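Local coordinates for protein transcriptional regulator, LysR family (Eggerthella lenta, PDB 4PZJ) that probably binds cis-regulatory DNA and controls transcription through an N-terminal winged helix-turn-helix domain, the part present in this chain, at residues A[49-53]-A[54-58]. Sequence-based numbering, arbitrary orientation.
Sequences AYRNK and KLQLT
Ala49 pairs with Gln56 through two backbone hydrogen bonds, Gln56 N to Ala49 O at 2.7 Å and Ala49 N to Gln56 O at 3.0 Å, marking an antiparallel hydrogen-bonded pair. Tyr50 and Leu55 form the following non-hydrogen-bonded pair and share one face: Tyr50 CE1 meets Leu55 CD1 at 3.8 Å, an apolar contact, while the backbone N of Leu55 lies at the ring edge, in its plane. Tyr50 CA also makes a CH...O contact with Lys54 O, 3.4 Å away. Arg51 N donates to that same oxygen (2.9 Å, 166° at the hydrogen), and Lys54 N returns a bond to Arg51 O. On the face shared with Ala49, the Arg51 chain bends at chi3 (-54°), bringing its guanidinium against the Gln56 amide; the planes are stacked, 22° apart, with NH2 of Arg51 3.5 Å from CD of Gln56. With an alanine at position Gln56 the guanidinium is likely to lose its stacking partner and be freer to turn. Asn52 and Lys53, both with positive phi, occupy the corners of a type I' turn. Beyond the strands, Thr58 N-caps helix 59-68: its OG1 hydrogen-bonds Gly61 N and Pro46 O. This beta hairpin, closed by a two-residue turn, is the wing of a LysR-type winged helix-turn-helix domain.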
loop_
_atom_site.group_PDB
_atom_site.type_symbol
_atom_site.label_atom_id
_atom_site.label_comp_id
_atom_site.label_asym_id
_atom_site.label_seq_id
_atom_site.Cartn_x
_atom_site.Cartn_y
_atom_site.Cartn_z
ATOM N N ALA A 49 -5.081 -12.309 -5.823
ATOM C CA ALA A 49 -6.213 -13.219 -5.687
ATOM C C ALA A 49 -6.521 -13.875 -7.013
ATOM O O ALA A 49 -6.229 -13.312 -8.061
ATOM C CB ALA A 49 -7.453 -12.485 -5.184
ATOM N N TYR A 50 -7.060 -15.085 -6.963
ATOM C CA TYR A 50 -7.584 -15.723 -8.163
ATOM C C TYR A 50 -9.055 -15.324 -8.248
ATOM O O TYR A 50 -9.741 -15.278 -7.255
ATOM C CB TYR A 50 -7.537 -17.259 -8.169
ATOM C CG TYR A 50 -6.156 -17.872 -8.301
ATOM C CD1 TYR A 50 -5.298 -17.460 -9.301
ATOM C CD2 TYR A 50 -5.741 -18.914 -7.461
ATOM C CE1 TYR A 50 -4.035 -18.013 -9.437
ATOM C CE2 TYR A 50 -4.485 -19.505 -7.612
ATOM C CZ TYR A 50 -3.624 -19.035 -8.604
ATOM O OH TYR A 50 -2.347 -19.553 -8.771
ATOM N N ARG A 51 -9.477 -14.994 -9.444
ATOM C CA ARG A 51 -10.885 -14.716 -9.692
ATOM C C ARG A 51 -11.167 -15.478 -10.942
ATOM O O ARG A 51 -10.527 -15.230 -11.969
ATOM C CB ARG A 51 -11.181 -13.242 -9.921
ATOM C CG ARG A 51 -11.214 -12.362 -8.679
ATOM C CD ARG A 51 -11.967 -11.044 -8.906
ATOM N NE ARG A 51 -11.472 -10.259 -10.048
ATOM C CZ ARG A 51 -11.894 -10.380 -11.310
ATOM N NH1 ARG A 51 -12.829 -11.272 -11.645
ATOM N NH2 ARG A 51 -11.371 -9.601 -12.257
ATOM N N ASN A 52 -12.115 -16.413 -10.843
ATOM C CA ASN A 52 -12.504 -17.248 -11.967
ATOM C C ASN A 52 -11.280 -17.776 -12.677
ATOM O O ASN A 52 -11.074 -17.554 -13.871
ATOM C CB ASN A 52 -13.420 -16.471 -12.909
ATOM C CG ASN A 52 -14.716 -16.078 -12.242
ATOM O OD1 ASN A 52 -15.397 -16.922 -11.648
ATOM N ND2 ASN A 52 -15.060 -14.797 -12.312
ATOM N N LYS A 53 -10.432 -18.419 -11.885
ATOM C CA LYS A 53 -9.256 -19.104 -12.388
ATOM C C LYS A 53 -8.162 -18.207 -12.991
ATOM O O LYS A 53 -7.278 -18.712 -13.680
ATOM C CB LYS A 53 -9.726 -20.163 -13.410
ATOM C CG LYS A 53 -10.874 -21.027 -12.878
ATOM C CD LYS A 53 -11.609 -21.811 -13.956
ATOM C CE LYS A 53 -12.811 -22.535 -13.362
ATOM N NZ LYS A 53 -13.624 -23.246 -14.387
ATOM N N LYS A 54 -8.200 -16.894 -12.730
ATOM C CA LYS A 54 -7.175 -15.986 -13.271
ATOM C C LYS A 54 -6.561 -15.121 -12.161
ATOM O O LYS A 54 -7.278 -14.639 -11.318
ATOM C CB LYS A 54 -7.762 -15.092 -14.351
ATOM C CG LYS A 54 -6.712 -14.238 -15.052
ATOM C CD LYS A 54 -7.229 -13.504 -16.290
ATOM C CE LYS A 54 -6.050 -13.050 -17.145
ATOM N NZ LYS A 54 -6.411 -12.263 -18.362
ATOM N N LEU A 55 -5.233 -14.992 -12.147
ATOM C CA LEU A 55 -4.565 -14.160 -11.146
ATOM C C LEU A 55 -4.917 -12.674 -11.320
ATOM O O LEU A 55 -4.890 -12.142 -12.460
ATOM C CB LEU A 55 -3.030 -14.356 -11.147
ATOM C CG LEU A 55 -2.304 -13.748 -9.941
ATOM C CD1 LEU A 55 -2.652 -14.517 -8.665
ATOM C CD2 LEU A 55 -0.794 -13.733 -10.069
ATOM N N GLN A 56 -5.204 -12.019 -10.201
ATOM C CA GLN A 56 -5.515 -10.617 -10.118
ATOM C C GLN A 56 -4.624 -9.917 -9.081
ATOM O O GLN A 56 -4.276 -10.508 -8.060
ATOM C CB GLN A 56 -6.963 -10.429 -9.639
ATOM C CG GLN A 56 -8.021 -11.241 -10.382
ATOM C CD GLN A 56 -8.115 -10.907 -11.863
ATOM O OE1 GLN A 56 -7.740 -9.824 -12.313
ATOM N NE2 GLN A 56 -8.616 -11.861 -12.642
ATOM N N LEU A 57 -4.294 -8.665 -9.347
ATOM C CA LEU A 57 -3.638 -7.807 -8.395
ATOM C C LEU A 57 -4.765 -7.128 -7.630
ATOM O O LEU A 57 -5.682 -6.513 -8.225
ATOM C CB LEU A 57 -2.789 -6.764 -9.101
ATOM C CG LEU A 57 -1.981 -5.857 -8.220
ATOM C CD1 LEU A 57 -0.798 -6.618 -7.605
ATOM C CD2 LEU A 57 -1.429 -4.694 -9.037
ATOM N N THR A 58 -4.756 -7.241 -6.310
ATOM C CA THR A 58 -5.770 -6.593 -5.498
ATOM C C THR A 58 -5.623 -5.071 -5.411
ATOM O O THR A 58 -4.649 -4.497 -5.920
ATOM C CB THR A 58 -5.763 -7.125 -4.068
ATOM O OG1 THR A 58 -4.548 -6.683 -3.441
ATOM C CG2 THR A 58 -5.851 -8.590 -4.044
#